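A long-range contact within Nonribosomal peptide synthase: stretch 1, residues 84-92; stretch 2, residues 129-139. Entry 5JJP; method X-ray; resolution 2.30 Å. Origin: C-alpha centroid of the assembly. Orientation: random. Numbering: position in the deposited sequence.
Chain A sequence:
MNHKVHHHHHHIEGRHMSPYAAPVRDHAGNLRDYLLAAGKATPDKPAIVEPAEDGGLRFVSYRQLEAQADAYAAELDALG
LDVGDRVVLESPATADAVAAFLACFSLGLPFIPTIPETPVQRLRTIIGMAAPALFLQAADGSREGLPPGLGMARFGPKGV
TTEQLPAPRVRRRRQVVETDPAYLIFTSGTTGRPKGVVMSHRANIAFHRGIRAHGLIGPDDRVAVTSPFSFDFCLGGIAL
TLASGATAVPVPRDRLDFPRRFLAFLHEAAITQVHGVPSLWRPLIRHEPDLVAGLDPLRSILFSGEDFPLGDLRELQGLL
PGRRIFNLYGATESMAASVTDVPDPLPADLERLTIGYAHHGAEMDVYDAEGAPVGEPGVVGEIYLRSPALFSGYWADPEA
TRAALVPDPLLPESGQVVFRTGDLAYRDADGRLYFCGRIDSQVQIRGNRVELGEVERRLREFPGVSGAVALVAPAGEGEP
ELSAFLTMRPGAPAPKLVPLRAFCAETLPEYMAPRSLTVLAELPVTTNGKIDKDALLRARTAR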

# COMPACT_ATOMS: atom_id res chain seq x y z
N GLY A 84 -20.23 1.60 -0.55
CA GLY A 84 -20.06 0.19 -0.23
C GLY A 84 -19.89 -0.76 -1.41
O GLY A 84 -19.29 -1.84 -1.29
N ASP A 85 -20.45 -0.39 -2.54
CA ASP A 85 -20.39 -1.26 -3.72
C ASP A 85 -18.96 -1.40 -4.16
O ASP A 85 -18.26 -0.40 -4.26
CB ASP A 85 -21.26 -0.69 -4.87
CG ASP A 85 -22.74 -0.79 -4.59
OD1 ASP A 85 -23.11 -1.48 -3.63
OD2 ASP A 85 -23.54 -0.19 -5.35
N ARG A 86 -18.54 -2.63 -4.40
CA ARG A 86 -17.17 -2.88 -4.87
C ARG A 86 -16.96 -2.63 -6.33
O ARG A 86 -17.86 -2.81 -7.15
CB ARG A 86 -16.69 -4.26 -4.55
CG ARG A 86 -16.53 -4.49 -3.05
CD ARG A 86 -17.63 -5.41 -2.54
NE ARG A 86 -18.76 -4.67 -2.12
CZ ARG A 86 -20.03 -5.08 -2.14
NH1 ARG A 86 -20.42 -6.26 -2.62
NH2 ARG A 86 -20.92 -4.24 -1.65
N VAL A 87 -15.77 -2.16 -6.62
CA VAL A 87 -15.29 -1.93 -7.95
C VAL A 87 -13.97 -2.70 -8.13
O VAL A 87 -13.08 -2.56 -7.32
CB VAL A 87 -15.02 -0.45 -8.10
CG1 VAL A 87 -14.36 -0.16 -9.46
CG2 VAL A 87 -16.31 0.31 -7.95
N VAL A 88 -13.86 -3.54 -9.15
CA VAL A 88 -12.57 -4.14 -9.50
C VAL A 88 -11.88 -3.12 -10.38
O VAL A 88 -12.40 -2.76 -11.42
CB VAL A 88 -12.71 -5.45 -10.28
CG1 VAL A 88 -11.35 -6.03 -10.60
CG2 VAL A 88 -13.49 -6.45 -9.47
N LEU A 89 -10.72 -2.65 -9.94
CA LEU A 89 -9.95 -1.67 -10.68
C LEU A 89 -8.67 -2.34 -11.28
O LEU A 89 -7.75 -2.71 -10.56
CB LEU A 89 -9.60 -0.53 -9.74
CG LEU A 89 -8.81 0.63 -10.27
CD1 LEU A 89 -9.54 1.24 -11.44
CD2 LEU A 89 -8.59 1.66 -9.20
N GLU A 90 -8.69 -2.54 -12.59
CA GLU A 90 -7.63 -3.30 -13.26
C GLU A 90 -6.78 -2.43 -14.18
O GLU A 90 -7.28 -1.92 -15.18
CB GLU A 90 -8.22 -4.44 -14.06
CG GLU A 90 -7.20 -5.31 -14.78
CD GLU A 90 -7.80 -6.67 -15.18
OE1 GLU A 90 -8.16 -7.46 -14.26
OE2 GLU A 90 -7.91 -6.96 -16.41
N SER A 91 -5.53 -2.27 -13.81
CA SER A 91 -4.64 -1.42 -14.56
C SER A 91 -3.24 -1.54 -14.05
O SER A 91 -3.01 -1.80 -12.87
CB SER A 91 -5.11 0.05 -14.48
OG SER A 91 -4.16 0.99 -14.97
N PRO A 92 -2.25 -1.38 -14.96
CA PRO A 92 -0.95 -1.14 -14.38
C PRO A 92 -1.00 0.18 -13.60
O PRO A 92 -1.84 1.01 -13.86
CB PRO A 92 -0.02 -1.08 -15.60
CG PRO A 92 -0.90 -0.70 -16.73
CD PRO A 92 -2.24 -1.27 -16.43
N MET A 129 -16.68 -13.86 -4.75
CA MET A 129 -16.62 -13.56 -3.29
C MET A 129 -17.10 -12.14 -2.91
O MET A 129 -17.81 -11.98 -1.92
CB MET A 129 -15.21 -13.76 -2.74
CG MET A 129 -14.75 -15.20 -2.89
SD MET A 129 -13.17 -15.49 -2.14
CE MET A 129 -13.61 -15.34 -0.39
N ALA A 130 -16.76 -11.15 -3.74
CA ALA A 130 -16.99 -9.75 -3.40
C ALA A 130 -18.19 -9.15 -4.15
O ALA A 130 -18.65 -8.09 -3.78
CB ALA A 130 -15.75 -8.95 -3.73
N ALA A 131 -18.63 -9.78 -5.24
CA ALA A 131 -19.81 -9.35 -6.02
C ALA A 131 -19.74 -7.85 -6.34
O ALA A 131 -20.57 -7.10 -5.95
CB ALA A 131 -21.12 -9.70 -5.32
N PRO A 132 -18.74 -7.44 -7.12
CA PRO A 132 -18.58 -6.05 -7.44
C PRO A 132 -19.66 -5.64 -8.42
O PRO A 132 -20.07 -6.43 -9.23
CB PRO A 132 -17.23 -6.00 -8.14
CG PRO A 132 -17.08 -7.36 -8.74
CD PRO A 132 -17.66 -8.27 -7.67
N ALA A 133 -20.07 -4.39 -8.34
CA ALA A 133 -21.00 -3.84 -9.27
C ALA A 133 -20.35 -3.31 -10.54
O ALA A 133 -21.04 -3.10 -11.53
CB ALA A 133 -21.77 -2.74 -8.61
N LEU A 134 -19.02 -3.11 -10.51
CA LEU A 134 -18.32 -2.51 -11.66
C LEU A 134 -16.93 -3.07 -11.83
O LEU A 134 -16.18 -3.25 -10.86
CB LEU A 134 -18.26 -1.00 -11.45
CG LEU A 134 -17.63 -0.15 -12.58
CD1 LEU A 134 -18.47 -0.17 -13.85
CD2 LEU A 134 -17.47 1.26 -12.10
N PHE A 135 -16.58 -3.40 -13.06
CA PHE A 135 -15.23 -3.76 -13.42
C PHE A 135 -14.69 -2.57 -14.21
O PHE A 135 -15.18 -2.26 -15.29
CB PHE A 135 -15.22 -4.99 -14.28
CG PHE A 135 -13.83 -5.41 -14.76
CD1 PHE A 135 -13.03 -6.17 -13.96
CD2 PHE A 135 -13.35 -5.00 -16.02
CE1 PHE A 135 -11.80 -6.58 -14.39
CE2 PHE A 135 -12.12 -5.41 -16.47
CZ PHE A 135 -11.35 -6.22 -15.64
N LEU A 136 -13.70 -1.90 -13.65
CA LEU A 136 -13.20 -0.61 -14.18
C LEU A 136 -11.76 -0.80 -14.63
O LEU A 136 -10.91 -1.05 -13.81
CB LEU A 136 -13.23 0.40 -13.05
CG LEU A 136 -12.67 1.77 -13.38
CD1 LEU A 136 -13.31 2.32 -14.65
CD2 LEU A 136 -12.88 2.73 -12.23
N GLN A 137 -11.51 -0.80 -15.94
CA GLN A 137 -10.18 -1.12 -16.45
C GLN A 137 -9.57 0.06 -17.22
O GLN A 137 -10.25 1.00 -17.54
CB GLN A 137 -10.21 -2.41 -17.32
CG GLN A 137 -10.93 -2.30 -18.63
CD GLN A 137 -11.04 -3.64 -19.36
OE1 GLN A 137 -10.07 -4.40 -19.50
NE2 GLN A 137 -12.22 -3.91 -19.88
N ALA A 138 -8.29 -0.06 -17.56
CA ALA A 138 -7.56 0.99 -18.27
C ALA A 138 -8.12 1.20 -19.65
O ALA A 138 -8.82 0.34 -20.15
CB ALA A 138 -6.10 0.63 -18.37
N ALA A 139 -7.82 2.36 -20.25
CA ALA A 139 -8.20 2.65 -21.64
C ALA A 139 -7.85 1.50 -22.58
O ALA A 139 -8.68 1.03 -23.35
CB ALA A 139 -7.50 3.92 -22.12
O HOH W 1 -20.82 -4.53 -5.36
O HOH W 2 -6.44 -2.53 -17.58

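Two parallel strands, one running through V88 and L89 to E90, the other through F135 and L136 to A138, are laced by backbone hydrogen bonds in the alternating parallel pattern: V88 N to L134 O (2.9 Å), L136 N to V88 O (2.7 Å), E90 N to L136 O (2.9 Å). V88 and E90 point their amides and carbonyls at the partner, so one strand supplies every second residue to the ladder. Near its far end the bond from A138 N to E90 O (3.2 Å) is weak, and water 2 bridges the same two atoms.

R86 adds a side-chain bond of its own. Its NH1 donates almost straight to A130 O (2.8 Å), at the guanidinium edge, capturing a carbonyl at the end of the helix, while NE and NH2 both hold G84 O, which fixes the bent side chain. R86 O accepts from A133 N (3.0 Å), and water 1 links R86 N to A131 O.

Side chains then sort by face, and the stretches bury 717 Å² together. V87, L89, L134 and L136 share one face: V87 CG1 meets L136 CB at 3.8 Å, and L89 CD1 reaches L136 CG at 3.7 Å. On the other, V88 touches both P132 and F135, one with each methyl: CG2 lies 3.8 Å from P132 CG and CG1 3.8 Å from F135 CD1. These six strand residues are buried and apolar, so packing asks nothing polar of them. Buried E90 lays CD at the ring edge, 3.6 Å from F135 CZ; it and Q137, on the face of V88 and F135, can be polar because their side-chain ends are hydrogen-bonded elsewhere in the structure.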